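Arylalkylamine N-Acetyltransferase like 5b (Aedes aegypti, PDB 4FD4) probably transfers acyl groups from coenzyme A thioesters such as acetyl-CoA to the amine of arylalkylamines such as serotonin and dopamine, as a GNAT-family acyltransferase. Local coordinates at residues E22-I27 and V129-V134; I36-G41 and E97-G102; K106-L111 and S164-S169; G119-E124 and G180-S185; F171-A176 and V209-V214. All coordinates share one frame; numbering follows the deposited sequence.

Interaction 1: residues E22-I27 and V129-V134; sequences EILHRI and VHILAV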
# COMPACT_ATOMS: atom_id res chain seq x y z
N GLU A 22 -4.88 -14.54 4.35
CA GLU A 22 -6.04 -14.38 5.22
C GLU A 22 -6.11 -13.01 5.83
O GLU A 22 -7.17 -12.46 5.85
CB GLU A 22 -6.11 -15.41 6.33
CG GLU A 22 -7.43 -15.34 7.15
CD GLU A 22 -7.44 -14.30 8.34
OE1 GLU A 22 -6.41 -14.02 8.97
OE2 GLU A 22 -8.53 -13.81 8.67
N ILE A 23 -5.00 -12.49 6.34
CA ILE A 23 -5.13 -11.19 7.00
C ILE A 23 -5.55 -10.15 5.96
O ILE A 23 -6.38 -9.27 6.25
CB ILE A 23 -3.86 -10.80 7.83
CG1 ILE A 23 -4.09 -9.47 8.57
CG2 ILE A 23 -2.61 -10.79 6.97
CD1 ILE A 23 -4.91 -9.62 9.84
N LEU A 24 -5.06 -10.29 4.73
CA LEU A 24 -5.43 -9.33 3.70
C LEU A 24 -6.93 -9.42 3.44
O LEU A 24 -7.61 -8.40 3.32
CB LEU A 24 -4.65 -9.55 2.39
CG LEU A 24 -3.16 -9.17 2.40
CD1 LEU A 24 -2.51 -9.58 1.07
CD2 LEU A 24 -2.96 -7.68 2.67
N HIS A 25 -7.44 -10.64 3.35
CA HIS A 25 -8.87 -10.81 3.10
C HIS A 25 -9.67 -10.16 4.24
O HIS A 25 -10.73 -9.60 4.01
CB HIS A 25 -9.23 -12.30 3.09
CG HIS A 25 -9.18 -12.94 1.74
ND1 HIS A 25 -10.31 -13.44 1.12
CD2 HIS A 25 -8.15 -13.20 0.91
CE1 HIS A 25 -9.97 -13.98 -0.04
NE2 HIS A 25 -8.67 -13.85 -0.20
N ARG A 26 -9.14 -10.24 5.46
CA ARG A 26 -9.99 -9.97 6.64
C ARG A 26 -10.05 -8.49 7.01
O ARG A 26 -11.13 -7.96 7.28
CB ARG A 26 -9.50 -10.79 7.85
CG ARG A 26 -10.53 -10.91 8.98
CD ARG A 26 -9.98 -11.71 10.17
NE ARG A 26 -9.14 -10.89 11.04
CZ ARG A 26 -7.93 -11.23 11.47
NH1 ARG A 26 -7.24 -10.41 12.27
NH2 ARG A 26 -7.39 -12.40 11.11
N ILE A 27 -8.90 -7.83 7.01
CA ILE A 27 -8.84 -6.46 7.51
C ILE A 27 -8.43 -5.44 6.46
O ILE A 27 -8.63 -4.24 6.64
CB ILE A 27 -7.88 -6.34 8.71
CG1 ILE A 27 -6.43 -6.59 8.28
CG2 ILE A 27 -8.29 -7.30 9.84
CD1 ILE A 27 -5.41 -6.18 9.34
N VAL A 129 5.67 1.74 0.64
CA VAL A 129 4.65 1.00 1.35
C VAL A 129 3.38 0.98 0.52
O VAL A 129 2.76 2.02 0.29
CB VAL A 129 4.35 1.61 2.75
CG1 VAL A 129 3.30 0.77 3.47
CG2 VAL A 129 5.61 1.68 3.59
N HIS A 130 3.00 -0.21 0.07
CA HIS A 130 1.77 -0.41 -0.70
C HIS A 130 0.57 -0.61 0.23
O HIS A 130 -0.53 -0.14 -0.06
CB HIS A 130 1.87 -1.66 -1.59
CG HIS A 130 2.94 -1.59 -2.64
ND1 HIS A 130 2.87 -0.75 -3.72
CD2 HIS A 130 4.09 -2.31 -2.78
CE1 HIS A 130 3.94 -0.93 -4.49
NE2 HIS A 130 4.69 -1.86 -3.94
N ILE A 131 0.79 -1.36 1.31
CA ILE A 131 -0.30 -1.71 2.23
C ILE A 131 0.11 -1.48 3.70
O ILE A 131 1.22 -1.81 4.11
CB ILE A 131 -0.71 -3.20 2.07
CG1 ILE A 131 -1.32 -3.45 0.68
CG2 ILE A 131 -1.68 -3.64 3.17
CD1 ILE A 131 -1.57 -4.92 0.37
N LEU A 132 -0.79 -0.90 4.49
CA LEU A 132 -0.60 -0.80 5.94
C LEU A 132 -1.98 -1.01 6.54
O LEU A 132 -2.87 -0.18 6.36
CB LEU A 132 -0.08 0.58 6.32
CG LEU A 132 0.10 0.96 7.80
CD1 LEU A 132 1.10 0.05 8.47
CD2 LEU A 132 0.54 2.41 7.94
N ALA A 133 -2.18 -2.14 7.22
CA ALA A 133 -3.50 -2.48 7.75
C ALA A 133 -3.43 -3.08 9.15
O ALA A 133 -2.63 -3.97 9.43
CB ALA A 133 -4.23 -3.42 6.80
N VAL A 134 -4.28 -2.57 10.03
CA VAL A 134 -4.30 -2.99 11.42
C VAL A 134 -5.71 -3.42 11.76
O VAL A 134 -6.68 -2.74 11.40
CB VAL A 134 -3.86 -1.83 12.34
CG1 VAL A 134 -4.07 -2.18 13.81
CG2 VAL A 134 -2.40 -1.47 12.08
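Ile27 and Leu24, about one turn apart on helix 17-28, press their branch ends onto alternate residues of strand 126-134. The apolar contacts carry the pairing. CD1 of Ile27 rests on the strand backbone, 3.6 Å from Ala133 O and 3.7 Å from Val134 C, and the same methyl lies 3.9 Å from Ala133 CB. CG1 of Ile27 stands between its backbone N and carbonyl carbon (chi1 67°), a placement that carries CD1 down to the strand. One turn earlier on the helix, Leu24 CD2 meets Ile131 CD1 at 3.9 Å, two methyls on side chains that run obliquely to each other. With the short axes 9.1 Å apart and inclined at 70°, the helix lies across the strand.

The polar interactions run alongside this patch. Within the helix, Glu22 and Arg26 form a salt bridge: Arg26 NH2 is 3.0 Å from Glu22 OE2, on its syn lone pair, and 2.9 Å from Glu22 OE1. Arg26 NH1 turns instead to Asp135 and the carbonyl of Phe72.

On the strand, a classic beta bulge sets His130 and Ile131 together opposite Ile77, in the fourth strand of the sheet, where GNAT enzymes generally bind the acyl-CoA. A glycerol, probably from the crystallisation liquor, is bonded to Leu132 N, as small molecules often are in such pockets.

Leu24 also packs on Ser52 and Leu53 of helix 46-53, and Ile131 touches Ile77 of strand 71-81, whereas Leu132 and Val134 pack on helix 143-158.

Interaction 2: residues I36-G41 and E97-G102; sequences ISYVHG and ETKKWG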
# COMPACT_ATOMS: atom_id res chain seq x y z
N ILE A 36 -12.86 -0.66 -2.55
CA ILE A 36 -14.32 -0.62 -2.30
C ILE A 36 -15.06 0.57 -2.93
O ILE A 36 -16.29 0.57 -2.99
CB ILE A 36 -14.69 -0.72 -0.79
CG1 ILE A 36 -14.25 0.54 -0.05
CG2 ILE A 36 -14.09 -1.98 -0.17
CD1 ILE A 36 -14.92 0.71 1.31
N SER A 37 -14.33 1.57 -3.40
CA SER A 37 -14.98 2.70 -4.06
C SER A 37 -15.20 2.44 -5.55
O SER A 37 -15.85 3.23 -6.25
CB SER A 37 -14.17 3.97 -3.88
OG SER A 37 -13.06 4.00 -4.76
N TYR A 38 -14.68 1.31 -6.03
CA TYR A 38 -14.71 0.98 -7.45
C TYR A 38 -16.14 0.87 -7.97
O TYR A 38 -16.99 0.22 -7.35
CB TYR A 38 -13.96 -0.32 -7.72
CG TYR A 38 -13.73 -0.62 -9.20
CD1 TYR A 38 -13.00 0.23 -10.01
CD2 TYR A 38 -14.21 -1.79 -9.76
CE1 TYR A 38 -12.77 -0.07 -11.36
CE2 TYR A 38 -14.00 -2.09 -11.10
CZ TYR A 38 -13.28 -1.23 -11.89
OH TYR A 38 -13.07 -1.55 -13.21
N VAL A 39 -16.35 1.49 -9.12
CA VAL A 39 -17.65 1.61 -9.78
C VAL A 39 -18.35 0.30 -10.14
O VAL A 39 -19.58 0.22 -10.07
CB VAL A 39 -17.49 2.50 -11.03
CG1 VAL A 39 -18.44 2.08 -12.14
CG2 VAL A 39 -17.67 3.97 -10.66
N HIS A 40 -17.59 -0.73 -10.52
CA HIS A 40 -18.21 -1.97 -10.98
C HIS A 40 -18.18 -3.13 -9.98
O HIS A 40 -18.33 -4.29 -10.37
CB HIS A 40 -17.61 -2.41 -12.32
CG HIS A 40 -17.63 -1.35 -13.38
ND1 HIS A 40 -18.80 -0.85 -13.91
CD2 HIS A 40 -16.62 -0.69 -14.00
CE1 HIS A 40 -18.51 0.07 -14.81
NE2 HIS A 40 -17.20 0.19 -14.88
N GLY A 41 -17.98 -2.82 -8.70
CA GLY A 41 -17.92 -3.86 -7.69
C GLY A 41 -16.81 -3.62 -6.67
O GLY A 41 -15.68 -3.28 -7.03
N GLU A 97 -5.64 -10.11 -15.94
CA GLU A 97 -6.87 -10.90 -16.09
C GLU A 97 -8.15 -10.08 -15.97
O GLU A 97 -9.07 -10.25 -16.76
CB GLU A 97 -6.91 -12.08 -15.11
CG GLU A 97 -5.93 -13.20 -15.40
CD GLU A 97 -4.62 -13.04 -14.65
OE1 GLU A 97 -4.34 -11.92 -14.18
OE2 GLU A 97 -3.87 -14.04 -14.52
N THR A 98 -8.23 -9.20 -14.98
CA THR A 98 -9.47 -8.46 -14.77
C THR A 98 -9.36 -7.00 -15.13
O THR A 98 -8.29 -6.40 -15.03
CB THR A 98 -10.00 -8.60 -13.31
OG1 THR A 98 -9.20 -7.81 -12.43
CG2 THR A 98 -9.99 -10.05 -12.85
N LYS A 99 -10.48 -6.40 -15.53
CA LYS A 99 -10.47 -4.98 -15.83
C LYS A 99 -10.27 -4.17 -14.56
O LYS A 99 -9.60 -3.14 -14.59
CB LYS A 99 -11.75 -4.54 -16.56
CG LYS A 99 -11.82 -3.02 -16.76
CD LYS A 99 -12.56 -2.63 -18.03
CE LYS A 99 -12.79 -1.13 -18.11
NZ LYS A 99 -11.54 -0.35 -17.91
N LYS A 100 -10.83 -4.63 -13.44
CA LYS A 100 -10.72 -3.87 -12.20
C LYS A 100 -9.26 -3.68 -11.80
O LYS A 100 -8.84 -2.57 -11.42
CB LYS A 100 -11.48 -4.54 -11.05
CG LYS A 100 -11.31 -3.79 -9.73
CD LYS A 100 -12.25 -4.31 -8.64
CE LYS A 100 -12.02 -3.59 -7.33
NZ LYS A 100 -13.14 -3.78 -6.35
N TRP A 101 -8.50 -4.76 -11.85
CA TRP A 101 -7.09 -4.69 -11.44
C TRP A 101 -6.30 -3.84 -12.43
O TRP A 101 -5.41 -3.11 -12.01
CB TRP A 101 -6.44 -6.06 -11.25
CG TRP A 101 -4.97 -5.97 -10.86
CD1 TRP A 101 -3.91 -6.51 -11.54
CD2 TRP A 101 -4.42 -5.28 -9.73
NE1 TRP A 101 -2.73 -6.22 -10.88
CE2 TRP A 101 -3.02 -5.45 -9.77
CE3 TRP A 101 -4.98 -4.54 -8.68
CZ2 TRP A 101 -2.17 -4.91 -8.81
CZ3 TRP A 101 -4.13 -4.00 -7.73
CH2 TRP A 101 -2.74 -4.19 -7.80
N GLY A 102 -6.62 -3.93 -13.72
CA GLY A 102 -5.99 -3.05 -14.71
C GLY A 102 -6.23 -1.57 -14.42
O GLY A 102 -5.31 -0.74 -14.48
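Lys100 and Tyr38 bury most of the surface here, lying side by side and running in opposite senses. The lysine is drawn out almost straight, CG anti to the backbone N (chi1 177°) and every later torsion extended, and its methylenes run across one face of the tyrosine ring. CG sits 3.7 Å from the Tyr38 ring centroid in a CH-pi contact, displaced toward the rim, while Lys100 CD approaches Tyr38 CD2 to 3.4 Å. Lys100 CE continues past the base of the ring, bringing NZ to the loop beyond it. There NZ donates a 2.7 Å hydrogen bond to Gly41 O, arriving 25° out of the carbonyl plane. Gly41 closes a type I turn that starts at Tyr38, which places ring and acceptor around the same lysine.

Lys99 adds a smaller touch, its CG 4.0 Å from Tyr38 OH. The polar ends of Tyr38 and Lys99 both turn to Asp103, one turn on from Lys99: its OD1 bonds the Tyr38 hydroxyl and its OD2 pairs with Lys99 NZ. Thr98 caps the start of helix 99-115, its OG1 accepting from Trp101 N.

The ammonium of Lys100 is largely buried, yet it is also bonded to the carbonyls of Thr35 and Ser43. It thus fastens helix 33-37 and the loop after it to the first turn of helix 99-115, with three peptide oxygens sharing a probably charged group.

Interaction 3: residues K106-L111 and S164-S169; sequences KLLALL and SGDFTS
Asp166 and Leu111 reach each other with the same first torsion: in both, CG swings back beside the backbone N, opposite the carbonyl carbon (chi1 -60° for Asp166, -70° for Leu111). Asp166 thereby holds its carboxylate out from strand 162-167 toward helix 99-115, and Leu111 lays its CB and CD1 against it. The two side chains cross at a slant, and the contact is loose: Leu111 CB lies 4.1 Å from Asp166 OD1, and Leu111 CD1 is 4.2 Å from Asp166 OD2. Leu108, one turn earlier, reaches the same carboxylate more distantly, its CD2 4.5 Å from Asp166 OD2.

No direct hydrogen bond joins the two segments. A water donates to Leu108 O at 2.9 Å and is placed beside Asp166 OD2 as well, but that second distance is too short to be trusted, and the bridge remains doubtful in detail.

The firm polar partner of the carboxylate is Thr212 OG1, from the adjacent strand 209-216, which hydrogen-bonds OD1; His128 NE2 adds only a weak bond to OD2, and the other ring nitrogen of His128 is bonded to Ser164 OG. Phe167, the next residue, packs on helix 170-178, so successive side chains of this fifth GNAT strand serve helices on opposite faces of the sheet.

In chemical terms, a carboxylate is set against leucine carbons that offer it no donor, and its orientation is probably set mainly by the threonine of the neighbouring strand, with a weak contribution from His128, rather than by the helix beside it.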
# COMPACT_ATOMS: atom_id res chain seq x y z
N LYS A 106 -3.47 1.26 -13.27
CA LYS A 106 -3.29 2.58 -13.89
C LYS A 106 -3.36 3.72 -12.90
O LYS A 106 -2.56 4.66 -12.97
CB LYS A 106 -4.31 2.81 -15.01
CG LYS A 106 -4.14 1.91 -16.22
CD LYS A 106 -5.36 2.07 -17.11
CE LYS A 106 -5.31 1.13 -18.29
NZ LYS A 106 -6.45 1.40 -19.20
N LEU A 107 -4.31 3.64 -11.98
CA LEU A 107 -4.37 4.64 -10.90
C LEU A 107 -3.09 4.71 -10.05
O LEU A 107 -2.56 5.80 -9.78
CB LEU A 107 -5.58 4.40 -10.01
CG LEU A 107 -5.64 5.21 -8.71
CD1 LEU A 107 -5.70 6.72 -8.97
CD2 LEU A 107 -6.85 4.76 -7.89
N LEU A 108 -2.60 3.55 -9.63
CA LEU A 108 -1.36 3.45 -8.84
C LEU A 108 -0.17 4.02 -9.61
O LEU A 108 0.67 4.74 -9.05
CB LEU A 108 -1.08 1.99 -8.49
CG LEU A 108 -2.09 1.31 -7.57
CD1 LEU A 108 -1.71 -0.15 -7.32
CD2 LEU A 108 -2.19 2.07 -6.26
N ALA A 109 -0.10 3.65 -10.88
CA ALA A 109 0.93 4.17 -11.77
C ALA A 109 0.87 5.70 -11.82
O ALA A 109 1.90 6.36 -11.75
CB ALA A 109 0.76 3.58 -13.18
N LEU A 110 -0.33 6.25 -11.92
CA LEU A 110 -0.48 7.72 -11.95
C LEU A 110 0.03 8.33 -10.65
O LEU A 110 0.74 9.35 -10.66
CB LEU A 110 -1.94 8.11 -12.16
CG LEU A 110 -2.33 9.57 -11.89
CD1 LEU A 110 -1.60 10.52 -12.83
CD2 LEU A 110 -3.84 9.73 -12.05
N LEU A 111 -0.35 7.71 -9.54
CA LEU A 111 0.09 8.19 -8.24
C LEU A 111 1.61 8.23 -8.19
O LEU A 111 2.22 9.23 -7.77
CB LEU A 111 -0.48 7.32 -7.11
CG LEU A 111 -1.99 7.45 -6.89
CD1 LEU A 111 -2.52 6.24 -6.15
CD2 LEU A 111 -2.32 8.74 -6.14
N SER A 164 8.40 5.77 0.96
CA SER A 164 7.18 6.49 0.60
C SER A 164 5.96 5.61 0.73
O SER A 164 6.06 4.41 1.00
CB SER A 164 7.26 7.04 -0.83
OG SER A 164 7.62 6.04 -1.76
N GLY A 165 4.79 6.21 0.54
CA GLY A 165 3.55 5.46 0.57
C GLY A 165 2.37 6.23 0.02
O GLY A 165 2.38 7.47 -0.01
N ASP A 166 1.37 5.49 -0.44
CA ASP A 166 0.10 6.07 -0.83
C ASP A 166 -0.89 5.82 0.31
O ASP A 166 -1.33 4.69 0.52
CB ASP A 166 -0.41 5.44 -2.13
CG ASP A 166 0.55 5.63 -3.29
OD1 ASP A 166 1.14 6.73 -3.40
OD2 ASP A 166 0.73 4.69 -4.08
N PHE A 167 -1.19 6.88 1.05
CA PHE A 167 -2.01 6.77 2.25
C PHE A 167 -3.42 7.26 1.99
O PHE A 167 -3.64 8.44 1.67
CB PHE A 167 -1.34 7.51 3.40
CG PHE A 167 0.02 6.97 3.73
CD1 PHE A 167 0.16 5.76 4.39
CD2 PHE A 167 1.17 7.65 3.34
CE1 PHE A 167 1.41 5.24 4.67
CE2 PHE A 167 2.43 7.14 3.63
CZ PHE A 167 2.54 5.93 4.30
N THR A 168 -4.35 6.33 2.07
CA THR A 168 -5.70 6.52 1.67
C THR A 168 -6.62 6.92 2.80
O THR A 168 -7.71 7.29 2.56
CB THR A 168 -6.27 5.26 1.00
OG1 THR A 168 -5.36 4.76 0.02
CG2 THR A 168 -7.55 5.57 0.29
N SER A 169 -6.17 6.86 4.03
CA SER A 169 -6.99 7.24 5.16
C SER A 169 -6.41 8.34 6.02
O SER A 169 -5.26 8.71 5.91
CB SER A 169 -7.32 6.05 6.02
OG SER A 169 -6.19 5.49 6.59
O HOH W 1 1.66 4.38 -6.31

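Interaction 4: residues G119-E124 and G180-S185; sequences GRYGLE and GMECIS
Arg120 and Tyr121, at the end of helix 117-121, grip Ile184 on strand 182-188, an outermost strand of the seven-stranded GNAT sheet. Arg120 reaches out with an extended chain and donates from NH1 to Ile184 O at 3.1 Å, nearly straight at 160°. The oxygen lies almost in the guanidinium plane, but seen from the carbonyl the donor stands well above the plane, away from a lone pair. NH1 is also packed tightly against Ile184 CB, 3.2 Å away. Tyr121, next along the helix, points head-on at the isoleucine and brings its OH to 3.2 Å from Ile184 CG2, while Ile184 CD1 lies at the ring edge, 4.2 Å from Tyr121 CE1. A water bonded to Tyr121 OH links weakly to Glu182 OE1, whose carboxylate is nearly perpendicular to the ring.

The branches of Ile184 are spread by its first torsion (chi1 51°), with CG1 between the backbone N and carbonyl carbon and CG2 turned toward the tyrosine. Behind this, Ile184 and Ser185 form a classic beta bulge opposite Thr212 of strand 209-216. Val117 and Val214 add apolar contacts to Ile184, and Val214 also touches Tyr121. After Tyr121 the chain leaves the helix through Gly122, with positive phi. The strand follows a Schellman motif ending helix 170-178, in which Gly180 is C-prime and Met181 N bonds back to Ala176 O.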
# COMPACT_ATOMS: atom_id res chain seq x y z
N GLY A 119 12.93 11.09 -8.72
CA GLY A 119 13.37 12.28 -9.43
C GLY A 119 13.47 13.49 -8.51
O GLY A 119 14.42 14.28 -8.60
N ARG A 120 12.48 13.63 -7.63
CA ARG A 120 12.46 14.76 -6.71
C ARG A 120 13.61 14.72 -5.72
O ARG A 120 14.14 15.76 -5.34
CB ARG A 120 11.13 14.82 -5.97
CG ARG A 120 10.01 15.34 -6.84
CD ARG A 120 8.76 15.60 -6.03
NE ARG A 120 7.63 15.86 -6.91
CZ ARG A 120 6.38 16.01 -6.48
NH1 ARG A 120 6.11 15.92 -5.18
NH2 ARG A 120 5.40 16.25 -7.34
N TYR A 121 14.01 13.52 -5.29
CA TYR A 121 15.02 13.45 -4.23
C TYR A 121 16.41 13.00 -4.69
O TYR A 121 17.36 13.00 -3.89
CB TYR A 121 14.51 12.60 -3.07
CG TYR A 121 13.28 13.18 -2.43
CD1 TYR A 121 12.01 12.94 -2.95
CD2 TYR A 121 13.38 14.01 -1.32
CE1 TYR A 121 10.88 13.49 -2.37
CE2 TYR A 121 12.26 14.56 -0.72
CZ TYR A 121 11.01 14.30 -1.26
OH TYR A 121 9.89 14.85 -0.67
N GLY A 122 16.52 12.65 -5.96
CA GLY A 122 17.79 12.22 -6.54
C GLY A 122 18.16 10.80 -6.17
O GLY A 122 19.29 10.54 -5.75
N LEU A 123 17.22 9.87 -6.34
CA LEU A 123 17.41 8.48 -5.93
C LEU A 123 17.35 7.54 -7.12
O LEU A 123 16.63 7.80 -8.09
CB LEU A 123 16.31 8.09 -4.94
CG LEU A 123 15.96 9.18 -3.94
CD1 LEU A 123 14.65 8.90 -3.21
CD2 LEU A 123 17.12 9.38 -2.96
N GLU A 124 18.08 6.43 -7.04
CA GLU A 124 17.99 5.36 -8.03
C GLU A 124 16.76 4.47 -7.76
O GLU A 124 16.24 3.82 -8.67
CB GLU A 124 19.24 4.49 -7.99
CG GLU A 124 20.51 5.19 -8.46
CD GLU A 124 21.74 4.31 -8.38
OE1 GLU A 124 22.24 3.87 -9.44
OE2 GLU A 124 22.20 4.04 -7.24
N GLY A 180 7.71 11.59 10.29
CA GLY A 180 8.64 12.43 9.55
C GLY A 180 8.50 12.41 8.04
O GLY A 180 9.40 12.87 7.33
N MET A 181 7.39 11.87 7.55
CA MET A 181 7.13 11.85 6.11
C MET A 181 6.40 13.12 5.67
O MET A 181 5.45 13.55 6.32
CB MET A 181 6.32 10.60 5.74
CG MET A 181 6.97 9.29 6.19
SD MET A 181 6.07 7.82 5.64
CE MET A 181 6.57 7.75 3.92
N GLU A 182 6.87 13.72 4.58
CA GLU A 182 6.23 14.90 4.01
C GLU A 182 5.30 14.44 2.89
O GLU A 182 5.74 13.73 1.98
CB GLU A 182 7.29 15.87 3.47
CG GLU A 182 6.76 17.13 2.75
CD GLU A 182 7.84 17.87 1.97
OE1 GLU A 182 8.99 17.38 1.92
OE2 GLU A 182 7.55 18.95 1.40
N CYS A 183 4.02 14.82 2.94
CA CYS A 183 3.12 14.58 1.82
C CYS A 183 3.45 15.53 0.68
O CYS A 183 3.35 16.75 0.83
CB CYS A 183 1.66 14.78 2.21
SG CYS A 183 0.57 15.07 0.77
N ILE A 184 3.84 14.97 -0.46
CA ILE A 184 4.34 15.76 -1.58
C ILE A 184 3.36 15.83 -2.75
O ILE A 184 3.51 16.66 -3.65
CB ILE A 184 5.67 15.19 -2.11
CG1 ILE A 184 5.52 13.69 -2.38
CG2 ILE A 184 6.81 15.47 -1.12
CD1 ILE A 184 6.77 13.06 -2.94
N SER A 185 2.36 14.95 -2.73
CA SER A 185 1.38 14.92 -3.80
C SER A 185 0.08 14.31 -3.28
O SER A 185 0.10 13.51 -2.34
CB SER A 185 1.92 14.12 -4.99
OG SER A 185 0.87 13.66 -5.82
O HOH W 2 9.96 17.74 -1.34

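Interaction 5: residues F171-A176 and V209-V214; sequences FSVKLA and VIKTCV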
# COMPACT_ATOMS: atom_id res chain seq x y z
N PHE A 171 -6.11 8.46 9.30
CA PHE A 171 -5.20 7.97 10.31
C PHE A 171 -3.77 7.95 9.74
O PHE A 171 -2.83 8.60 10.17
CB PHE A 171 -5.61 6.54 10.66
CG PHE A 171 -6.97 6.11 10.11
CD1 PHE A 171 -7.34 4.77 10.16
CD2 PHE A 171 -7.88 7.02 9.60
CE1 PHE A 171 -8.60 4.34 9.65
CE2 PHE A 171 -9.15 6.62 9.13
CZ PHE A 171 -9.51 5.28 9.13
N SER A 172 -3.69 7.17 8.69
CA SER A 172 -2.48 6.65 8.07
C SER A 172 -1.62 7.84 7.63
O SER A 172 -0.40 7.88 7.86
CB SER A 172 -2.81 5.71 6.91
OG SER A 172 -3.43 6.39 5.85
N VAL A 173 -2.27 8.82 7.00
CA VAL A 173 -1.58 10.06 6.69
C VAL A 173 -0.99 10.63 7.97
O VAL A 173 0.17 11.04 8.01
CB VAL A 173 -2.52 11.09 6.04
CG1 VAL A 173 -1.80 12.39 5.78
CG2 VAL A 173 -3.11 10.53 4.75
N LYS A 174 -1.80 10.65 9.03
CA LYS A 174 -1.34 11.21 10.30
C LYS A 174 -0.07 10.55 10.84
O LYS A 174 0.82 11.23 11.37
CB LYS A 174 -2.46 11.15 11.35
CG LYS A 174 -3.20 12.47 11.50
CD LYS A 174 -4.70 12.31 11.31
CE LYS A 174 -5.37 13.67 11.17
NZ LYS A 174 -4.98 14.35 9.90
N LEU A 175 0.01 9.23 10.70
CA LEU A 175 1.19 8.47 11.09
C LEU A 175 2.36 8.91 10.24
O LEU A 175 3.41 9.27 10.77
CB LEU A 175 0.95 6.98 10.86
CG LEU A 175 -0.07 6.29 11.76
CD1 LEU A 175 -0.39 4.91 11.23
CD2 LEU A 175 0.47 6.20 13.18
N ALA A 176 2.17 8.87 8.92
CA ALA A 176 3.22 9.24 7.99
C ALA A 176 3.83 10.57 8.39
O ALA A 176 5.06 10.71 8.53
CB ALA A 176 2.68 9.31 6.58
N VAL A 209 -9.47 11.61 -0.23
CA VAL A 209 -8.24 11.99 -0.90
C VAL A 209 -7.12 11.00 -0.60
O VAL A 209 -7.01 10.50 0.52
CB VAL A 209 -7.78 13.39 -0.44
CG1 VAL A 209 -6.49 13.78 -1.12
CG2 VAL A 209 -8.86 14.43 -0.70
N ILE A 210 -6.29 10.74 -1.61
CA ILE A 210 -5.13 9.88 -1.45
C ILE A 210 -3.89 10.75 -1.36
O ILE A 210 -3.71 11.66 -2.16
CB ILE A 210 -4.97 8.94 -2.64
CG1 ILE A 210 -6.28 8.21 -2.93
CG2 ILE A 210 -3.83 7.95 -2.39
CD1 ILE A 210 -6.21 7.28 -4.10
N LYS A 211 -3.03 10.48 -0.38
CA LYS A 211 -1.82 11.31 -0.24
C LYS A 211 -0.55 10.48 -0.33
O LYS A 211 -0.36 9.55 0.43
CB LYS A 211 -1.84 12.07 1.09
CG LYS A 211 -3.02 13.03 1.27
CD LYS A 211 -2.57 14.27 2.04
CE LYS A 211 -3.73 15.19 2.40
NZ LYS A 211 -4.62 14.58 3.43
N THR A 212 0.33 10.84 -1.26
CA THR A 212 1.63 10.20 -1.36
C THR A 212 2.63 10.94 -0.47
O THR A 212 2.89 12.14 -0.66
CB THR A 212 2.13 10.18 -2.82
OG1 THR A 212 1.13 9.57 -3.66
CG2 THR A 212 3.43 9.40 -2.94
N CYS A 213 3.19 10.23 0.51
CA CYS A 213 4.14 10.85 1.43
C CYS A 213 5.50 10.17 1.37
O CYS A 213 5.60 9.00 0.95
CB CYS A 213 3.59 10.85 2.87
SG CYS A 213 1.87 11.40 2.98
N VAL A 214 6.55 10.89 1.78
CA VAL A 214 7.92 10.43 1.57
C VAL A 214 8.90 10.98 2.62
O VAL A 214 8.70 12.06 3.17
CB VAL A 214 8.43 10.82 0.17
CG1 VAL A 214 8.43 12.34 0.03
CG2 VAL A 214 9.83 10.27 -0.07
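Val173 and Lys211 meet with their side chains at roughly a right angle, the valine methyl CG2 lying 4.2 Å from Lys211 CB. Only the root of the lysine takes part in this touch; its chain then bends at chi2 and chi4, leaving NZ 6.5 Å from the like-charged Lys174 NZ. One turn further along the helix, Ala176 and Cys213 face each other CB to CB at 4.1 Å. The two pairs follow the backbone register, in which CA atoms of Val173 and Lys211 are 7.0 Å apart and those of Ala176 and Cys213 6.8 Å.

Helix 170-178 belongs to the beta-alpha-beta crossover from strand 162-167 to strand 182-188, and strand 209-216 is inserted antiparallel between these two, the 5-7-6 order of the GNAT C-terminal half. Phe167 packs beside the contact, touching Val173, Ala176 and Cys213 together.

In another structure of this protein Cys213 is joined by a disulfide to Cys183 on the neighbouring strand; here that bond is absent, and the two SG atoms stand well beyond bonding distance although the side chains touch.

In the fold
From the N terminus, helix 17-28 opens interaction 1, which closes only at strand 126-134; interaction 2 lies wholly within that span, tying the loop after helix 33-37 to the start of helix 99-115. The same helix then opens interaction 3, which ends on strand 162-167 and so crosses interaction 1. Interaction 4, from helix 117-121 to strand 182-188, crosses both. Interaction 5 begins after interactions 1 to 3 have closed and interlocks with interaction 4. Interactions 1, 3, 4 and 5 all reach one sheet: Val129 pairs with Ser164, Phe167 with Lys211, and Glu182 with Val214. Trp101 against Leu108 links interactions 2 and 3.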